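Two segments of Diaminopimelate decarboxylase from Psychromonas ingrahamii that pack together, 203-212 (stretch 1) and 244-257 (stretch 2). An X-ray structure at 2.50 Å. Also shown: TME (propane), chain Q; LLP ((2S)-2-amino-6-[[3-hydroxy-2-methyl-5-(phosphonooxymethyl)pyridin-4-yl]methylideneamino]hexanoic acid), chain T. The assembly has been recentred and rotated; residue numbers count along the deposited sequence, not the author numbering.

Stretch 1 (203-212) SQLTEIAPFI
Stretch 2 244-257: PYDDETPPEPAEYM

No hydrogen bond crosses between the two segments, although their backbones approach to 4.1 Å at the CA atoms of Thr206 and Pro250; the contact, burying 489 Å² in all, rests on packing. Pro250 and Pro251 have no amide hydrogen to offer the carbonyl that lies against them. Thr206 O instead sits 3.7 Å from Pro250 CA and 3.4 Å from Pro251 CD, close to carbon rather than to a donor.

The segments run in the same general sense, with Thr206 beside Pro250 and Ile208 beside Tyr256, the latter CA atoms 6.2 Å apart. Stretch 1 begins irregularly: Gln204 has positive phi (50/47), Leu205 (-87/134) and Glu207 (-132/146) are extended, and Thr206 (-110/13) lies between them. From Ile208 (-75/-30) the chain turns into helical values, and Ile208 O accepts weak hydrogen bonds from Phe211 N (2.9 Å) and Ile212 N (3.3 Å). In stretch 2, Pro250 (-71/161), Pro251 (-57/137) and Glu252 (-74/156) form an extended run that ends at the helix beginning with Pro253. Glu252 is its N-cap residue; Glu252 N donates to Glu255 OE1 at 3.1 Å, and Glu252 O accepts from Tyr256 N at 3.1 Å.

Ile208 (chi1 m, chi2 t) has its CA-to-CB bond sideways, yet the end of its side chain comes nearer. Ile208 CG1 meets Pro251 CG, on a C-gamma exo ring, at 3.4 Å, while Ile208 CD1 reaches to 4.3 Å from Glu255 O. Three residues after Ile208, the CA-to-CB bond of Phe211 (chi1 m, chi2 -72°) is directed toward stretch 2, and the residue presents a ring face to the edge of Tyr256 (chi1 t, chi2 86°). The ring centroids are 5.2 Å apart and the planes meet at 82°, with Tyr256 CE1 3.9 Å from Phe211 CG.

The other end is more polar. The CA-to-CB bond of Gln204 (chi1 t, chi2 p, chi3 19°) is directed toward stretch 2, and the side chain brings Gln204 OE1 to 3.6 Å from Tyr245 CE2, at the ring edge. Tyr245 adopts chi1 m and chi2 -75°. Glu248 (chi1 m, chi2 93°) folds its carboxylate back on its own loop, where Glu248 OE1 accepts from Tyr245 N at 3.0 Å and from Asp246 N at 2.9 Å. Its aliphatic part faces Thr206 (chi1 p), with Glu248 CB 4.2 Å from Thr206 CG2. Beyond the contact, Ser203 OG (chi1 t) donates a very short hydrogen bond of 2.4 Å to LLP OP2.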

# COMPACT_ATOMS: atom_id res chain seq x y z
N SER B 203 5.74 7.51 -16.29
CA SER B 203 4.44 6.85 -16.39
C SER B 203 3.34 7.86 -16.52
O SER B 203 3.52 9.03 -16.20
CB SER B 203 4.21 5.95 -15.17
OG SER B 203 3.16 5.04 -15.41
N GLN B 204 2.21 7.40 -17.03
CA GLN B 204 1.08 8.29 -17.35
C GLN B 204 1.53 9.49 -18.20
O GLN B 204 1.20 10.63 -17.90
CB GLN B 204 0.36 8.72 -16.04
CG GLN B 204 -0.94 9.49 -16.17
CD GLN B 204 -1.95 8.82 -17.11
OE1 GLN B 204 -1.85 7.63 -17.42
NE2 GLN B 204 -2.95 9.59 -17.54
N LEU B 205 2.31 9.23 -19.25
CA LEU B 205 2.70 10.27 -20.17
C LEU B 205 1.62 10.41 -21.24
O LEU B 205 1.13 9.41 -21.76
CB LEU B 205 4.06 9.99 -20.80
CG LEU B 205 5.19 9.79 -19.78
CD1 LEU B 205 6.52 9.64 -20.47
CD2 LEU B 205 5.25 10.94 -18.77
N THR B 206 1.23 11.65 -21.54
CA THR B 206 0.08 11.93 -22.43
C THR B 206 0.47 12.53 -23.79
O THR B 206 -0.40 13.01 -24.51
CB THR B 206 -0.93 12.86 -21.74
OG1 THR B 206 -0.27 14.05 -21.32
CG2 THR B 206 -1.57 12.17 -20.48
N GLU B 207 1.75 12.50 -24.13
CA GLU B 207 2.32 13.04 -25.38
C GLU B 207 3.24 11.99 -26.01
O GLU B 207 3.95 11.27 -25.29
CB GLU B 207 3.17 14.28 -25.07
CG GLU B 207 2.40 15.44 -24.44
CD GLU B 207 2.36 16.62 -25.39
OE1 GLU B 207 3.42 17.31 -25.57
OE2 GLU B 207 1.27 16.84 -25.98
N ILE B 208 3.30 11.93 -27.34
CA ILE B 208 4.26 11.07 -28.04
C ILE B 208 5.69 11.63 -28.01
O ILE B 208 6.66 10.89 -28.00
CB ILE B 208 3.86 10.91 -29.54
CG1 ILE B 208 2.57 10.11 -29.67
CG2 ILE B 208 4.93 10.22 -30.40
CD1 ILE B 208 1.81 10.32 -30.97
N ALA B 209 5.82 12.94 -27.96
CA ALA B 209 7.11 13.57 -28.17
C ALA B 209 8.24 13.03 -27.32
O ALA B 209 9.33 12.74 -27.82
CB ALA B 209 6.98 15.08 -28.01
N PRO B 210 8.01 12.87 -26.02
CA PRO B 210 9.15 12.44 -25.21
C PRO B 210 9.65 11.08 -25.57
O PRO B 210 10.83 10.76 -25.37
CB PRO B 210 8.60 12.45 -23.77
CG PRO B 210 7.27 13.06 -23.82
CD PRO B 210 6.78 13.01 -25.24
N PHE B 211 8.74 10.23 -26.02
CA PHE B 211 9.12 8.85 -26.36
C PHE B 211 10.06 8.88 -27.57
O PHE B 211 11.13 8.29 -27.57
CB PHE B 211 7.86 8.04 -26.66
CG PHE B 211 6.97 7.84 -25.47
CD1 PHE B 211 7.35 6.97 -24.44
CD2 PHE B 211 5.76 8.52 -25.34
CE1 PHE B 211 6.55 6.78 -23.31
CE2 PHE B 211 4.95 8.33 -24.23
CZ PHE B 211 5.35 7.48 -23.20
N ILE B 212 9.68 9.68 -28.55
CA ILE B 212 10.49 9.84 -29.75
C ILE B 212 11.82 10.44 -29.39
O ILE B 212 12.89 9.96 -29.77
CB ILE B 212 9.80 10.75 -30.75
CG1 ILE B 212 8.44 10.20 -31.18
CG2 ILE B 212 10.67 10.90 -31.98
CD1 ILE B 212 8.47 8.80 -31.76
N PRO B 244 -6.68 7.74 -20.41
CA PRO B 244 -7.72 8.68 -19.94
C PRO B 244 -8.36 8.26 -18.64
O PRO B 244 -9.04 7.22 -18.59
CB PRO B 244 -8.76 8.66 -21.08
CG PRO B 244 -8.60 7.32 -21.73
CD PRO B 244 -7.11 7.01 -21.63
N TYR B 245 -8.10 9.03 -17.58
CA TYR B 245 -8.73 8.85 -16.27
C TYR B 245 -9.92 9.80 -16.12
O TYR B 245 -11.01 9.38 -15.72
CB TYR B 245 -7.71 9.10 -15.13
CG TYR B 245 -6.75 7.96 -14.89
CD1 TYR B 245 -7.17 6.79 -14.24
CD2 TYR B 245 -5.42 8.03 -15.32
CE1 TYR B 245 -6.29 5.73 -14.05
CE2 TYR B 245 -4.54 6.96 -15.12
CZ TYR B 245 -4.99 5.82 -14.48
OH TYR B 245 -4.14 4.79 -14.25
N ASP B 246 -9.66 11.08 -16.38
CA ASP B 246 -10.63 12.18 -16.30
C ASP B 246 -10.83 12.74 -17.72
O ASP B 246 -11.65 12.21 -18.49
CB ASP B 246 -10.09 13.24 -15.33
CG ASP B 246 -11.09 14.39 -15.05
OD1 ASP B 246 -12.19 14.42 -15.65
OD2 ASP B 246 -10.79 15.26 -14.19
N ASP B 247 -10.01 13.73 -18.09
CA ASP B 247 -10.16 14.52 -19.31
C ASP B 247 -8.94 14.43 -20.25
O ASP B 247 -8.88 15.11 -21.28
CB ASP B 247 -10.43 15.99 -18.94
CG ASP B 247 -9.29 16.62 -18.12
OD1 ASP B 247 -8.40 15.87 -17.66
OD2 ASP B 247 -9.29 17.86 -17.92
N GLU B 248 -8.00 13.55 -19.93
CA GLU B 248 -6.75 13.46 -20.69
C GLU B 248 -7.01 12.83 -22.07
O GLU B 248 -7.93 12.03 -22.22
CB GLU B 248 -5.70 12.62 -19.92
CG GLU B 248 -5.31 13.15 -18.55
CD GLU B 248 -6.13 12.56 -17.38
OE1 GLU B 248 -7.19 11.94 -17.57
OE2 GLU B 248 -5.70 12.75 -16.22
N THR B 249 -6.12 13.10 -23.02
CA THR B 249 -6.20 12.50 -24.35
C THR B 249 -4.82 12.04 -24.76
O THR B 249 -4.19 12.65 -25.62
CB THR B 249 -6.68 13.53 -25.39
OG1 THR B 249 -5.84 14.70 -25.33
CG2 THR B 249 -8.14 13.95 -25.13
N PRO B 250 -4.33 10.98 -24.12
CA PRO B 250 -3.06 10.47 -24.55
C PRO B 250 -3.18 9.80 -25.90
O PRO B 250 -4.27 9.45 -26.33
CB PRO B 250 -2.72 9.41 -23.49
CG PRO B 250 -4.03 8.98 -22.97
CD PRO B 250 -4.86 10.23 -22.98
N PRO B 251 -2.05 9.64 -26.58
CA PRO B 251 -2.04 8.86 -27.78
C PRO B 251 -2.54 7.47 -27.46
O PRO B 251 -2.10 6.88 -26.48
CB PRO B 251 -0.54 8.79 -28.15
CG PRO B 251 0.11 9.89 -27.39
CD PRO B 251 -0.71 10.11 -26.19
N GLU B 252 -3.37 6.92 -28.33
CA GLU B 252 -3.69 5.51 -28.21
C GLU B 252 -2.54 4.67 -28.67
O GLU B 252 -1.69 5.14 -29.42
CB GLU B 252 -4.99 5.20 -28.92
CG GLU B 252 -6.18 5.54 -28.03
CD GLU B 252 -7.43 5.83 -28.82
OE1 GLU B 252 -7.55 5.28 -29.94
OE2 GLU B 252 -8.28 6.60 -28.31
N PRO B 253 -2.45 3.42 -28.18
CA PRO B 253 -1.32 2.56 -28.46
C PRO B 253 -0.91 2.47 -29.92
O PRO B 253 0.29 2.55 -30.24
CB PRO B 253 -1.78 1.20 -27.98
CG PRO B 253 -2.89 1.43 -27.06
CD PRO B 253 -3.41 2.82 -27.24
N ALA B 254 -1.90 2.29 -30.81
CA ALA B 254 -1.66 2.27 -32.27
C ALA B 254 -0.83 3.47 -32.73
O ALA B 254 0.23 3.30 -33.32
CB ALA B 254 -2.98 2.25 -33.01
N GLU B 255 -1.30 4.68 -32.42
CA GLU B 255 -0.61 5.94 -32.80
C GLU B 255 0.80 6.07 -32.23
O GLU B 255 1.76 6.48 -32.92
CB GLU B 255 -1.41 7.12 -32.29
CG GLU B 255 -2.86 7.10 -32.74
CD GLU B 255 -3.81 7.90 -31.86
OE1 GLU B 255 -3.35 8.56 -30.91
OE2 GLU B 255 -5.04 7.88 -32.13
N TYR B 256 0.93 5.72 -30.95
CA TYR B 256 2.21 5.71 -30.27
C TYR B 256 3.17 4.80 -30.96
O TYR B 256 4.36 5.16 -31.14
CB TYR B 256 1.99 5.27 -28.81
CG TYR B 256 3.13 4.55 -28.08
CD1 TYR B 256 4.11 5.26 -27.42
CD2 TYR B 256 3.17 3.18 -27.99
CE1 TYR B 256 5.12 4.61 -26.69
CE2 TYR B 256 4.20 2.53 -27.28
CZ TYR B 256 5.15 3.26 -26.61
OH TYR B 256 6.17 2.64 -25.89
N MET B 257 2.71 3.61 -31.31
CA MET B 257 3.58 2.62 -31.95
C MET B 257 4.02 3.05 -33.38
O MET B 257 5.20 3.03 -33.70
CB MET B 257 2.87 1.30 -32.04
CG MET B 257 3.75 0.18 -32.45
SD MET B 257 4.99 -0.33 -31.29
CE MET B 257 3.88 -0.76 -29.92
C1 TME Q . 3.42 15.73 -28.81
C2 TME Q . 3.00 14.37 -29.37
C3 TME Q . 1.58 13.90 -28.95
N1 LLP T . 8.83 -0.62 -17.10
C2 LLP T . 9.45 -0.16 -16.01
C2' LLP T . 10.93 -0.37 -15.87
C3 LLP T . 8.63 0.50 -14.98
O3 LLP T . 9.21 1.00 -13.86
C4 LLP T . 7.18 0.66 -15.19
C4' LLP T . 6.28 1.34 -14.22
C5 LLP T . 6.62 0.11 -16.44
C6 LLP T . 7.49 -0.52 -17.32
C5' LLP T . 5.16 0.19 -16.77
OP4 LLP T . 4.69 1.47 -16.85
P LLP T . 3.18 1.84 -17.27
OP1 LLP T . 2.33 0.92 -16.42
OP2 LLP T . 3.02 3.37 -17.09
OP3 LLP T . 3.07 1.69 -18.80
N LLP T . 1.86 3.07 -8.86
CA LLP T . 1.84 4.13 -9.94
CB LLP T . 2.40 3.59 -11.26
CG LLP T . 3.86 3.89 -11.53
CD LLP T . 4.63 2.67 -11.97
CE LLP T . 6.04 3.06 -12.44
NZ LLP T . 6.88 2.03 -13.09
C LLP T . 0.40 4.51 -10.21
O LLP T . -0.53 3.92 -9.68
OXT LLP T . 0.09 5.40 -10.99